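Local coordinates for protein L-iditol 2-dehydrogenase (Clostridium scindens, PDB 4OH1) that probably oxidises polyols such as L-iditol with NAD+ as a zinc-dependent dehydrogenase of the medium-chain alcohol dehydrogenase type, at residues Val7-Phe13 and Ile52-Leu57; Gln168-Ser172 and Asp243-Glu247; Ser176-Ala182 and Thr200-Asp205; Leu213-Asn217 and Lys319-Lys323; Arg264-Tyr270 and Trp290-His296. One frame throughout, in Å; residues are numbered along the deposited sequence. Where two conformers were deposited one is given.

Interaction 1: residues Val7-Phe13 and Ile52-Leu57; sequences VTSIRDF and ILTGNL
Strand 2-9 ends at Ser-9 and the chain runs on, extended, past the C-terminal end of helix 48-54. The CA atoms of Ile-10 and Leu-53 lie 4.7 Å apart and those of Arg-11 and Thr-54 5.2 Å; Gly-55 is the first residue to leave the helix. Apolar contacts: Val-7 (chi1 t) places CG1 4.1 Å from both Ile-52 CG2 and Leu-53 CD2, Ile-10 CG2 meets Ile-52 CG2 at 3.5 Å, and Ile-10 CD1 reaches Leu-57 CD1 at 3.6 Å. Helix 60-66 packs on Ile-10. Phe-13 packs against the turn, Phe-13 CZ 3.3 Å from Asn-56 ND2. Polar contact: the all-t side chain of Arg-11 stretches along the helix end, so that Arg-11 NH1 donates to Thr-54 O at 3.2 Å. The contact fastens the first strand to a helix of the GroES-like domain, with the side chain of Ile-52 about 11 Å from the zinc ion bound by His-74. Its chemistry implies mainly hydrophobic cohesion plus one charged donor on a helix-end carbonyl.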
# COMPACT_ATOMS: atom_id res chain seq x y z
N VAL A 7 -20.80 -15.13 -33.71
CA VAL A 7 -19.58 -15.27 -34.47
C VAL A 7 -19.79 -16.56 -35.23
O VAL A 7 -19.95 -17.60 -34.59
CB VAL A 7 -18.36 -15.43 -33.53
CG1 VAL A 7 -17.10 -15.73 -34.33
CG2 VAL A 7 -18.17 -14.17 -32.73
N THR A 8 -19.83 -16.47 -36.56
CA THR A 8 -20.06 -17.63 -37.45
C THR A 8 -18.78 -18.26 -38.05
O THR A 8 -18.77 -19.44 -38.34
CB THR A 8 -21.08 -17.29 -38.57
OG1 THR A 8 -20.75 -16.04 -39.19
CG2 THR A 8 -22.50 -17.17 -37.98
N SER A 9 -17.72 -17.48 -38.21
CA SER A 9 -16.39 -18.02 -38.52
C SER A 9 -15.31 -17.17 -37.89
O SER A 9 -15.54 -15.99 -37.62
CB SER A 9 -16.19 -18.04 -40.02
OG SER A 9 -16.05 -16.71 -40.50
N ILE A 10 -14.13 -17.74 -37.70
CA ILE A 10 -12.95 -17.00 -37.20
C ILE A 10 -11.86 -16.98 -38.27
O ILE A 10 -12.02 -17.62 -39.32
CB ILE A 10 -12.33 -17.63 -35.93
CG1 ILE A 10 -12.27 -19.15 -36.09
CG2 ILE A 10 -13.14 -17.23 -34.67
CD1 ILE A 10 -11.17 -19.81 -35.30
N ARG A 11 -10.75 -16.28 -38.01
CA ARG A 11 -9.70 -16.17 -39.03
C ARG A 11 -9.19 -17.55 -39.46
O ARG A 11 -8.71 -18.31 -38.61
CB ARG A 11 -8.51 -15.33 -38.54
CG ARG A 11 -7.46 -15.13 -39.65
CD ARG A 11 -6.54 -13.95 -39.37
NE ARG A 11 -5.75 -13.60 -40.55
CZ ARG A 11 -4.84 -12.64 -40.60
NH1 ARG A 11 -4.57 -11.91 -39.53
NH2 ARG A 11 -4.19 -12.40 -41.74
N ASP A 12 -9.33 -17.85 -40.77
CA ASP A 12 -8.81 -19.09 -41.41
C ASP A 12 -7.46 -18.74 -42.09
O ASP A 12 -7.44 -18.20 -43.20
CB ASP A 12 -9.85 -19.64 -42.43
CG ASP A 12 -9.45 -21.01 -43.06
OD1 ASP A 12 -8.38 -21.56 -42.74
OD2 ASP A 12 -10.23 -21.53 -43.90
N PHE A 13 -6.35 -19.03 -41.42
CA PHE A 13 -5.02 -18.76 -41.96
C PHE A 13 -4.68 -19.64 -43.17
O PHE A 13 -4.05 -19.14 -44.08
CB PHE A 13 -3.95 -18.89 -40.88
CG PHE A 13 -4.00 -17.81 -39.84
CD1 PHE A 13 -3.52 -16.53 -40.12
CD2 PHE A 13 -4.51 -18.07 -38.56
CE1 PHE A 13 -3.54 -15.51 -39.14
CE2 PHE A 13 -4.55 -17.07 -37.56
CZ PHE A 13 -4.06 -15.79 -37.85
N ILE A 52 -10.82 -12.40 -31.90
CA ILE A 52 -11.55 -13.65 -32.23
C ILE A 52 -11.74 -13.74 -33.74
O ILE A 52 -11.55 -14.78 -34.35
CB ILE A 52 -12.96 -13.74 -31.53
CG1 ILE A 52 -12.79 -13.89 -30.00
CG2 ILE A 52 -13.78 -14.91 -32.07
CD1 ILE A 52 -14.04 -13.57 -29.17
N LEU A 53 -12.10 -12.61 -34.32
CA LEU A 53 -12.55 -12.58 -35.68
C LEU A 53 -11.39 -12.51 -36.68
O LEU A 53 -11.31 -13.30 -37.61
CB LEU A 53 -13.50 -11.40 -35.87
CG LEU A 53 -14.88 -11.61 -35.23
CD1 LEU A 53 -15.58 -10.28 -34.83
CD2 LEU A 53 -15.70 -12.42 -36.22
N THR A 54 -10.49 -11.57 -36.46
CA THR A 54 -9.45 -11.25 -37.42
C THR A 54 -8.07 -11.67 -36.90
O THR A 54 -7.03 -11.39 -37.52
CB THR A 54 -9.48 -9.72 -37.74
OG1 THR A 54 -9.32 -8.96 -36.52
CG2 THR A 54 -10.80 -9.34 -38.45
N GLY A 55 -8.06 -12.38 -35.77
CA GLY A 55 -6.85 -12.57 -35.00
C GLY A 55 -6.25 -13.96 -35.02
O GLY A 55 -6.86 -14.97 -35.50
N ASN A 56 -5.03 -13.97 -34.48
CA ASN A 56 -4.21 -15.15 -34.36
C ASN A 56 -4.45 -15.72 -32.99
O ASN A 56 -4.21 -15.04 -31.99
CB ASN A 56 -2.74 -14.79 -34.54
CG ASN A 56 -1.86 -16.00 -34.61
OD1 ASN A 56 -1.43 -16.53 -33.59
ND2 ASN A 56 -1.59 -16.45 -35.82
N LEU A 57 -4.92 -16.97 -32.95
CA LEU A 57 -5.56 -17.51 -31.75
C LEU A 57 -4.81 -18.63 -30.97
O LEU A 57 -5.33 -19.10 -29.97
CB LEU A 57 -6.98 -18.01 -32.13
CG LEU A 57 -7.90 -17.02 -32.87
CD1 LEU A 57 -9.22 -17.66 -33.23
CD2 LEU A 57 -8.14 -15.79 -32.01

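Interaction 2: residues Gln168-Ser172 and Asp243-Glu247; sequences QAKIS and DCVLE. With EDO (1,2-ethanediol), chain F.
Ala-169 lays its methyl group over strand 242-247, with Ala-169 CB 4.2 Å from Cys-244 CB and 4.0 Å from Leu-246 CD2. The CA atoms of Ala-169 and Cys-244, 5.4 Å apart, are the nearest CA pair of the two segments. Helix 156-168 ends here in a Schellman motif: Lys-170 takes positive phi (60/43) and turns the chain, and Ile-171 is extended (-65/131). Ile-171, chi1 m and chi2 t, then packs beside the alanine, placing CG1 4.1 Å from Cys-244 SG and CD1 4.1 Å from Leu-246 CD1. Cys-244 (chi1 m) turns its thiol into the bend, where SG lies 3.2 Å from Ala-169 O and 3.8 Å from Ile-171 CA. Cys-244 and Leu-246 thus present one face of the strand to the loop, whereas the CA-to-CB bond of Val-245 points away from it. Val-177 of the neighbouring strand touches Ile-171, Cys-244 and Leu-246 and closes the small apolar cluster. Asp-243 OD1 lies 3.1 Å from O1 of a 1,2-ethanediol probably left by crystallisation. A helix end and following loop covering central strands of a parallel sheet belong to the Rossmann-type domain of zinc-containing alcohol dehydrogenases.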
# COMPACT_ATOMS: atom_id res chain seq x y z
N GLN A 168 -2.82 -0.31 -11.42
CA GLN A 168 -1.67 -1.20 -11.38
C GLN A 168 -0.36 -0.47 -11.80
O GLN A 168 0.69 -0.74 -11.28
CB GLN A 168 -1.93 -2.40 -12.25
CG GLN A 168 -0.83 -3.40 -12.26
CD GLN A 168 -0.55 -3.98 -10.88
OE1 GLN A 168 -1.05 -5.05 -10.56
NE2 GLN A 168 0.30 -3.33 -10.08
N ALA A 169 -0.46 0.49 -12.69
CA ALA A 169 0.68 1.32 -13.06
C ALA A 169 0.97 2.40 -12.04
O ALA A 169 1.96 3.16 -12.18
CB ALA A 169 0.37 1.99 -14.40
N LYS A 170 0.10 2.50 -11.04
CA LYS A 170 0.30 3.44 -9.96
C LYS A 170 0.35 4.89 -10.43
O LYS A 170 1.13 5.69 -9.94
CB LYS A 170 1.54 3.07 -9.18
CG LYS A 170 1.26 1.74 -8.59
CD LYS A 170 2.44 1.10 -8.05
CE LYS A 170 2.07 -0.30 -7.64
NZ LYS A 170 3.10 -0.68 -6.63
N ILE A 171 -0.55 5.23 -11.34
CA ILE A 171 -0.57 6.57 -11.79
C ILE A 171 -0.96 7.42 -10.61
O ILE A 171 -1.90 7.09 -9.91
CB ILE A 171 -1.54 6.77 -12.90
CG1 ILE A 171 -1.25 5.75 -14.04
CG2 ILE A 171 -1.39 8.20 -13.40
CD1 ILE A 171 -2.15 5.98 -15.35
N SER A 172 -0.21 8.48 -10.34
CA SER A 172 -0.55 9.35 -9.20
C SER A 172 0.12 10.69 -9.40
O SER A 172 0.83 10.90 -10.38
CB SER A 172 -0.12 8.70 -7.88
OG SER A 172 1.26 8.35 -7.90
N ASP A 243 7.40 7.23 -15.44
CA ASP A 243 7.10 6.48 -14.20
C ASP A 243 6.11 5.32 -14.39
O ASP A 243 6.19 4.32 -13.69
CB ASP A 243 6.61 7.40 -13.09
CG ASP A 243 7.54 8.59 -12.87
OD1 ASP A 243 8.73 8.43 -12.59
OD2 ASP A 243 7.05 9.71 -13.00
N CYS A 244 5.24 5.45 -15.37
CA CYS A 244 4.15 4.56 -15.59
C CYS A 244 4.13 4.25 -17.08
O CYS A 244 4.15 5.16 -17.88
CB CYS A 244 2.84 5.24 -15.22
SG CYS A 244 2.80 5.92 -13.53
N VAL A 245 4.16 2.98 -17.43
CA VAL A 245 4.02 2.56 -18.82
C VAL A 245 2.85 1.57 -18.94
O VAL A 245 2.76 0.57 -18.19
CB VAL A 245 5.35 1.94 -19.34
CG1 VAL A 245 5.17 1.24 -20.67
CG2 VAL A 245 6.45 3.02 -19.48
N LEU A 246 1.96 1.85 -19.90
CA LEU A 246 0.77 1.04 -20.11
C LEU A 246 0.73 0.49 -21.51
O LEU A 246 0.58 1.26 -22.45
CB LEU A 246 -0.47 1.89 -19.92
CG LEU A 246 -0.52 2.15 -18.42
CD1 LEU A 246 -0.43 3.54 -18.19
CD2 LEU A 246 -1.68 1.50 -17.78
N GLU A 247 0.85 -0.82 -21.62
CA GLU A 247 0.96 -1.50 -22.96
C GLU A 247 -0.36 -2.15 -23.35
O GLU A 247 -0.77 -3.17 -22.78
CB GLU A 247 2.06 -2.54 -22.96
CG GLU A 247 2.64 -2.88 -24.39
CD GLU A 247 1.58 -3.09 -25.49
OE1 GLU A 247 0.82 -4.09 -25.48
OE2 GLU A 247 1.54 -2.22 -26.37
C1 EDO F . 12.12 10.44 -13.18
O1 EDO F . 10.81 10.36 -13.77
C2 EDO F . 12.28 11.80 -12.52
O2 EDO F . 11.26 12.00 -11.52

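Interaction 3: residues Ser176-Ala182 and Thr200-Asp205; sequences SVAIMGA and TITVFD
Five main-chain hydrogen bonds join parallel strands 176-180 and 200-205: Val-177 N to Thr-200 O (2.8 Å), then, at 2.9 Å each, Thr-202 N to Val-177 O, Ile-179 N to Thr-202 O, Phe-204 N to Ile-179 O and Gly-181 N to Phe-204 O. Beyond the strand, Ala-182 N donates to Asp-205 OD2 at 2.9 Å, with Asp-205 chi1 t. The axes approach to 4.6 Å at 13°, pairing Ser-176 with Thr-200 through Met-180 with Phe-204. On one face, covered by helix 184-194 through Ile-201 and Val-203, Ile-179 packs CD1 on Ile-201 CG2 and CB on Val-203 CG2 (both 4.1 Å). On the other, selenomethionine Met-180 makes a Met-aromatic contact, SE 4.4 Å from the Phe-204 ring centroid, and Ala-178 CB lies 3.8 Å from Phe-204 CE1. Gly-181, at phi/psi 115/123, would jam any CB against the preceding carbonyl. With helix 184-194 between them, the strands form the first beta-alpha-beta unit of a Rossmann fold, Gly-181 opening a GxGxxG sequence consistent with dinucleotide binding.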
# COMPACT_ATOMS: atom_id res chain seq x y z
N SER A 176 4.92 10.78 -14.64
CA SER A 176 4.90 10.74 -16.10
C SER A 176 4.38 9.39 -16.57
O SER A 176 4.74 8.32 -16.03
CB SER A 176 6.28 11.08 -16.68
OG SER A 176 7.23 10.12 -16.28
N VAL A 177 3.54 9.46 -17.60
CA VAL A 177 2.80 8.30 -18.10
C VAL A 177 3.02 8.11 -19.58
O VAL A 177 2.85 9.04 -20.38
CB VAL A 177 1.27 8.48 -17.85
CG1 VAL A 177 0.51 7.33 -18.38
CG2 VAL A 177 1.00 8.64 -16.41
N ALA A 178 3.41 6.91 -19.94
CA ALA A 178 3.49 6.52 -21.37
C ALA A 178 2.41 5.48 -21.68
O ALA A 178 2.34 4.45 -21.01
CB ALA A 178 4.86 5.92 -21.70
N ILE A 179 1.58 5.76 -22.68
CA ILE A 179 0.53 4.84 -23.09
C ILE A 179 0.82 4.35 -24.48
O ILE A 179 0.95 5.15 -25.40
CB ILE A 179 -0.87 5.51 -23.05
CG1 ILE A 179 -1.23 5.90 -21.62
CG2 ILE A 179 -1.97 4.59 -23.65
CD1 ILE A 179 -2.24 6.98 -21.51
N MSE A 180 0.96 3.03 -24.63
CA MSE A 180 1.22 2.42 -25.97
C MSE A 180 -0.14 2.00 -26.53
O MSE A 180 -0.83 1.10 -25.98
CB MSE A 180 2.12 1.21 -25.91
CG MSE A 180 3.18 1.21 -24.82
SE MSE A 180 4.33 2.84 -24.91
CE MSE A 180 5.09 2.25 -26.58
N GLY A 181 -0.54 2.71 -27.56
CA GLY A 181 -1.78 2.41 -28.30
C GLY A 181 -2.79 3.53 -28.15
O GLY A 181 -3.14 3.90 -27.06
N ALA A 182 -3.24 4.09 -29.26
CA ALA A 182 -4.24 5.16 -29.24
C ALA A 182 -5.63 4.67 -29.65
O ALA A 182 -6.36 5.38 -30.37
CB ALA A 182 -3.81 6.27 -30.11
N THR A 200 2.86 14.47 -16.83
CA THR A 200 3.18 14.29 -18.26
C THR A 200 2.53 13.03 -18.83
O THR A 200 2.63 12.00 -18.23
CB THR A 200 4.67 14.23 -18.48
OG1 THR A 200 5.23 15.46 -18.05
CG2 THR A 200 5.02 14.05 -19.95
N ILE A 201 1.79 13.16 -19.93
CA ILE A 201 1.11 12.01 -20.57
C ILE A 201 1.50 11.95 -22.04
O ILE A 201 1.26 12.89 -22.76
CB ILE A 201 -0.40 12.11 -20.49
CG1 ILE A 201 -0.84 12.22 -19.03
CG2 ILE A 201 -1.03 10.90 -21.09
CD1 ILE A 201 -2.31 12.61 -18.76
N THR A 202 2.16 10.89 -22.46
CA THR A 202 2.59 10.72 -23.86
C THR A 202 2.01 9.45 -24.42
O THR A 202 2.16 8.37 -23.84
CB THR A 202 4.10 10.58 -23.93
OG1 THR A 202 4.70 11.73 -23.33
CG2 THR A 202 4.59 10.46 -25.35
N VAL A 203 1.32 9.56 -25.53
CA VAL A 203 0.75 8.41 -26.22
C VAL A 203 1.56 8.05 -27.47
O VAL A 203 2.07 8.93 -28.20
CB VAL A 203 -0.72 8.68 -26.59
CG1 VAL A 203 -1.35 7.56 -27.43
CG2 VAL A 203 -1.54 8.89 -25.31
N PHE A 204 1.67 6.76 -27.72
CA PHE A 204 2.43 6.25 -28.85
C PHE A 204 1.51 5.45 -29.77
O PHE A 204 0.74 4.67 -29.28
CB PHE A 204 3.59 5.36 -28.38
CG PHE A 204 4.59 6.05 -27.52
CD1 PHE A 204 4.34 6.27 -26.17
CD2 PHE A 204 5.83 6.45 -28.04
CE1 PHE A 204 5.28 6.88 -25.35
CE2 PHE A 204 6.76 7.06 -27.21
CZ PHE A 204 6.44 7.27 -25.84
N ASP A 205 1.57 5.69 -31.08
CA ASP A 205 0.84 4.84 -32.04
C ASP A 205 1.51 4.93 -33.41
O ASP A 205 2.36 5.78 -33.58
CB ASP A 205 -0.63 5.31 -32.13
CG ASP A 205 -1.57 4.25 -32.71
OD1 ASP A 205 -1.69 4.11 -33.96
OD2 ASP A 205 -2.23 3.53 -31.92

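Interaction 4: residues Leu213-Asn217 and Lys319-Lys323; sequences LALEN and KIIQK
Lys-319, at phi/psi -107/9, faces the C-terminal end of helix 208-216, its CA 6.4 Å from that of Asn-217. Its carbonyl is the polar centre of the contact: Asn-217 ND2 donates to Lys-319 O at 3.1 Å and to Leu-213 O at 3.0 Å, both bonds nearly linear (170° and 174°). One amide group therefore joins the last helical turn to the incoming loop, while Asn-217 OD1 accepts from Gln-191 NE2 of helix 184-194. The extended aliphatic part of Lys-319 (chi1 m, chi2 and chi3 t) runs beside the helix end, with Lys-319 CD 3.4 Å from Glu-216 O and Lys-319 CB 3.3 Å from Asn-217 OD1. Leu-213 (chi1 t, chi2 p) brings CD1 to 3.5 Å from Lys-319 O. Ile-320 follows, with CG1 3.6 Å from Asn-217 OD1, and also leans on Met-187. Ile-321 begins strand 321-326. Gln-322 then turns back toward the helix; Gln-322 OE1 lies 3.7 Å from Leu-213 CD2 and accepts from Ala-343 N. The strand pairs in parallel with strand 344-348, part of the catalytic domain's sheet. This is an interdomain junction of the alcohol dehydrogenase fold: a Rossmann-type helix end meets the chain where it returns to the GroES-like part.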
# COMPACT_ATOMS: atom_id res chain seq x y z
N LEU A 213 -6.14 12.29 -31.95
CA LEU A 213 -7.21 11.99 -31.03
C LEU A 213 -6.67 11.93 -29.58
O LEU A 213 -7.31 12.39 -28.68
CB LEU A 213 -7.89 10.67 -31.44
CG LEU A 213 -9.12 10.25 -30.65
CD1 LEU A 213 -10.21 11.29 -30.78
CD2 LEU A 213 -9.61 8.88 -31.13
N ALA A 214 -5.51 11.35 -29.38
CA ALA A 214 -4.86 11.38 -28.10
C ALA A 214 -4.71 12.79 -27.55
O ALA A 214 -4.98 13.05 -26.35
CB ALA A 214 -3.54 10.75 -28.19
N LEU A 215 -4.28 13.72 -28.39
CA LEU A 215 -4.14 15.11 -27.92
C LEU A 215 -5.51 15.67 -27.57
O LEU A 215 -5.67 16.31 -26.54
CB LEU A 215 -3.44 16.00 -28.94
CG LEU A 215 -2.00 15.56 -29.20
CD1 LEU A 215 -1.45 16.32 -30.37
CD2 LEU A 215 -1.06 15.77 -27.96
N GLU A 216 -6.53 15.37 -28.38
CA GLU A 216 -7.88 15.81 -28.03
C GLU A 216 -8.41 15.23 -26.72
O GLU A 216 -9.28 15.80 -26.10
CB GLU A 216 -8.87 15.49 -29.12
CG GLU A 216 -9.04 16.58 -30.12
CD GLU A 216 -9.25 16.03 -31.53
OE1 GLU A 216 -9.89 14.96 -31.69
OE2 GLU A 216 -8.75 16.68 -32.47
N ASN A 217 -7.96 14.06 -26.35
CA ASN A 217 -8.41 13.47 -25.08
C ASN A 217 -7.62 13.95 -23.86
O ASN A 217 -7.94 13.54 -22.77
CB ASN A 217 -8.37 11.93 -25.16
CG ASN A 217 -9.63 11.37 -25.77
OD1 ASN A 217 -10.57 11.04 -25.08
ND2 ASN A 217 -9.68 11.34 -27.08
N LYS A 319 -15.28 11.83 -27.16
CA LYS A 319 -13.97 11.77 -27.77
C LYS A 319 -13.47 10.35 -27.94
O LYS A 319 -12.31 10.13 -28.27
CB LYS A 319 -13.03 12.48 -26.80
CG LYS A 319 -13.40 13.95 -26.68
CD LYS A 319 -12.45 14.69 -25.81
CE LYS A 319 -12.80 16.14 -25.72
NZ LYS A 319 -12.24 16.58 -24.41
N ILE A 320 -14.33 9.38 -27.70
CA ILE A 320 -13.95 8.00 -27.66
C ILE A 320 -14.92 7.18 -28.48
O ILE A 320 -14.49 6.42 -29.36
CB ILE A 320 -13.92 7.52 -26.21
CG1 ILE A 320 -12.85 8.32 -25.43
CG2 ILE A 320 -13.66 6.02 -26.14
CD1 ILE A 320 -12.67 7.91 -23.95
N ILE A 321 -16.21 7.32 -28.19
CA ILE A 321 -17.22 6.67 -29.00
C ILE A 321 -17.31 7.43 -30.27
O ILE A 321 -17.80 8.51 -30.27
CB ILE A 321 -18.58 6.65 -28.37
CG1 ILE A 321 -18.53 5.86 -27.07
CG2 ILE A 321 -19.53 5.94 -29.33
CD1 ILE A 321 -19.72 6.10 -26.11
N GLN A 322 -16.83 6.85 -31.35
CA GLN A 322 -16.76 7.61 -32.59
C GLN A 322 -17.77 7.14 -33.59
O GLN A 322 -17.92 7.78 -34.59
CB GLN A 322 -15.39 7.48 -33.23
CG GLN A 322 -14.31 7.88 -32.27
CD GLN A 322 -13.03 8.18 -32.94
OE1 GLN A 322 -12.22 7.28 -33.24
NE2 GLN A 322 -12.77 9.46 -33.12
N LYS A 323 -18.46 6.03 -33.35
CA LYS A 323 -19.50 5.58 -34.28
C LYS A 323 -20.61 4.92 -33.51
O LYS A 323 -20.32 4.15 -32.61
CB LYS A 323 -18.95 4.47 -35.19
CG LYS A 323 -18.17 4.93 -36.34
CD LYS A 323 -19.09 5.36 -37.44
CE LYS A 323 -18.29 5.93 -38.58
NZ LYS A 323 -19.28 6.23 -39.61

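Interaction 5: residues Arg264-Tyr270 and Trp290-His296; sequences RDGDAVY and WDQKHIH
Strands 266-270 and 294-296 run parallel, axes 4.8 Å apart at 18°, with Asp-267 paired to His-294. Main-chain groups are matched in turn: His-294 N to Gly-266 O (3.0 Å), Ala-268 N to His-294 O and His-296 N to Ala-268 O (both 2.8 Å), Tyr-270 N to His-296 O and, upstream, Asp-265 N to Asp-291 O (both 2.9 Å). Two His-carboxylate hydrogen bonds form, both rings (chi1 m) on one face of the sheet: Asp-265 OD1 accepts from His-294 NE2 (2.7 Å), and Asp-267 OD1 from His-296 NE2 (2.8 Å). Gln-292 NE2 also donates to Asp-265 OD1 (3.1 Å), and Gln-292 OE1 bonds to Ile-299 N of the second subunit. Both histidine ND1 atoms bond to histidines of that subunit. Arg-264 NH2 donates to Trp-290 O (3.0 Å) and the guanidinium stacks on the indole, centres 4.0 Å apart. A salt bridge joins Arg-264 NE to Asp-291 OD1 (3.4 Å); Arg-241 pairs with Asp-291 OD2. Edge strand 294-297 pairs antiparallel with the second subunit, extending the Rossmann sheet as in alcohol dehydrogenase dimers.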
# COMPACT_ATOMS: atom_id res chain seq x y z
N ARG A 264 13.62 4.32 -13.66
CA ARG A 264 14.07 3.51 -12.55
C ARG A 264 12.97 3.50 -11.51
O ARG A 264 12.33 4.51 -11.29
CB ARG A 264 15.37 4.04 -11.94
CG ARG A 264 16.53 4.06 -12.91
CD ARG A 264 17.84 4.62 -12.27
NE ARG A 264 18.55 3.58 -11.54
CZ ARG A 264 19.52 3.83 -10.66
NH1 ARG A 264 19.87 5.08 -10.39
NH2 ARG A 264 20.14 2.84 -10.02
N ASP A 265 12.71 2.35 -10.90
CA ASP A 265 11.60 2.19 -10.00
C ASP A 265 10.20 2.40 -10.63
O ASP A 265 9.24 2.56 -9.92
CB ASP A 265 11.75 3.11 -8.77
CG ASP A 265 10.98 2.60 -7.56
OD1 ASP A 265 10.92 1.35 -7.37
OD2 ASP A 265 10.42 3.43 -6.79
N GLY A 266 10.09 2.44 -11.94
CA GLY A 266 8.82 2.65 -12.61
C GLY A 266 7.96 1.38 -12.70
O GLY A 266 8.45 0.28 -12.43
N ASP A 267 6.69 1.55 -13.10
CA ASP A 267 5.74 0.45 -13.19
C ASP A 267 5.23 0.35 -14.59
O ASP A 267 4.62 1.30 -15.12
CB ASP A 267 4.56 0.61 -12.26
CG ASP A 267 4.95 0.55 -10.82
OD1 ASP A 267 4.98 -0.57 -10.29
OD2 ASP A 267 5.22 1.63 -10.22
N ALA A 268 5.49 -0.79 -15.19
CA ALA A 268 4.94 -1.11 -16.54
C ALA A 268 3.86 -2.19 -16.44
O ALA A 268 4.09 -3.25 -15.83
CB ALA A 268 6.03 -1.59 -17.45
N VAL A 269 2.74 -1.95 -17.13
CA VAL A 269 1.59 -2.83 -17.11
C VAL A 269 1.25 -3.28 -18.54
O VAL A 269 1.00 -2.46 -19.43
CB VAL A 269 0.37 -2.16 -16.51
CG1 VAL A 269 -0.75 -3.14 -16.40
CG2 VAL A 269 0.68 -1.66 -15.11
N TYR A 270 1.25 -4.60 -18.70
CA TYR A 270 0.98 -5.28 -19.95
C TYR A 270 -0.38 -5.92 -19.82
O TYR A 270 -0.53 -6.95 -19.21
CB TYR A 270 2.09 -6.30 -20.24
CG TYR A 270 3.41 -5.62 -20.48
CD1 TYR A 270 3.77 -5.14 -21.73
CD2 TYR A 270 4.29 -5.39 -19.44
CE1 TYR A 270 5.01 -4.48 -21.95
CE2 TYR A 270 5.50 -4.73 -19.63
CZ TYR A 270 5.86 -4.30 -20.89
OH TYR A 270 7.04 -3.62 -21.03
N TRP A 290 19.86 -3.05 -11.90
CA TRP A 290 20.31 -1.64 -11.84
C TRP A 290 19.12 -0.72 -11.79
O TRP A 290 19.10 0.17 -10.96
CB TRP A 290 21.35 -1.20 -12.92
CG TRP A 290 21.84 0.23 -12.64
CD1 TRP A 290 21.46 1.36 -13.28
CD2 TRP A 290 22.70 0.67 -11.57
NE1 TRP A 290 22.03 2.46 -12.71
CE2 TRP A 290 22.81 2.06 -11.66
CE3 TRP A 290 23.40 0.00 -10.56
CZ2 TRP A 290 23.57 2.80 -10.78
CZ3 TRP A 290 24.16 0.74 -9.70
CH2 TRP A 290 24.24 2.12 -9.81
N ASP A 291 18.10 -0.94 -12.61
CA ASP A 291 16.97 -0.01 -12.71
C ASP A 291 15.75 -0.23 -11.79
O ASP A 291 14.87 0.63 -11.68
CB ASP A 291 16.55 0.14 -14.19
CG ASP A 291 17.50 1.05 -14.96
OD1 ASP A 291 18.42 1.65 -14.34
OD2 ASP A 291 17.31 1.16 -16.18
N GLN A 292 15.69 -1.37 -11.11
CA GLN A 292 14.65 -1.60 -10.18
C GLN A 292 13.25 -1.42 -10.85
O GLN A 292 12.35 -0.82 -10.29
CB GLN A 292 14.85 -0.67 -8.96
CG GLN A 292 14.05 -1.19 -7.75
CD GLN A 292 14.36 -0.52 -6.43
OE1 GLN A 292 15.29 -0.92 -5.72
NE2 GLN A 292 13.57 0.50 -6.09
N LYS A 293 13.10 -1.93 -12.06
CA LYS A 293 11.83 -1.83 -12.74
C LYS A 293 10.79 -2.82 -12.17
O LYS A 293 11.13 -3.77 -11.50
CB LYS A 293 11.99 -1.98 -14.25
CG LYS A 293 12.76 -0.85 -14.91
CD LYS A 293 13.14 -1.22 -16.33
CE LYS A 293 13.83 -0.04 -17.02
NZ LYS A 293 14.01 -0.37 -18.45
N HIS A 294 9.52 -2.48 -12.33
CA HIS A 294 8.43 -3.34 -11.89
C HIS A 294 7.60 -3.60 -13.14
O HIS A 294 7.14 -2.64 -13.79
CB HIS A 294 7.58 -2.71 -10.79
CG HIS A 294 8.37 -2.08 -9.70
ND1 HIS A 294 8.89 -2.79 -8.66
CD2 HIS A 294 8.77 -0.80 -9.51
CE1 HIS A 294 9.60 -1.99 -7.88
NE2 HIS A 294 9.55 -0.78 -8.38
N ILE A 295 7.45 -4.89 -13.46
CA ILE A 295 6.71 -5.34 -14.65
C ILE A 295 5.49 -6.15 -14.20
O ILE A 295 5.63 -7.16 -13.48
CB ILE A 295 7.65 -6.21 -15.48
CG1 ILE A 295 8.79 -5.32 -16.00
CG2 ILE A 295 6.90 -6.88 -16.62
CD1 ILE A 295 9.91 -6.09 -16.57
N HIS A 296 4.33 -5.71 -14.62
CA HIS A 296 3.09 -6.31 -14.18
C HIS A 296 2.23 -6.75 -15.33
O HIS A 296 2.18 -6.09 -16.40
CB HIS A 296 2.20 -5.30 -13.45
CG HIS A 296 2.91 -4.50 -12.42
ND1 HIS A 296 3.16 -4.97 -11.15
CD2 HIS A 296 3.39 -3.23 -12.44
CE1 HIS A 296 3.78 -4.05 -10.45
NE2 HIS A 296 3.95 -2.98 -11.21

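From the N terminus, interaction 1 closes first, a loop from the end of strand 2-9 to helix 48-54 across two intervening strands of the catalytic part, about 28 to 34 Å, centre to centre, from the others. Interaction 2 then closes a loop from the end of helix 156-168 to strand 242-247, and interaction 3, a beta-alpha-beta step, is nested inside it. Interaction 4 opens within that loop but closes far downstream at 319-323, so it crosses interaction 2; interaction 5 is nested inside its span. Interactions 2, 3 and 5 share the parallel sheet: Ala-178 N lies 2.8 Å from Cys-244 O, and Val-269 N 2.7 Å from Val-245 O. Interaction 4 ties a flanking helix to the returning chain.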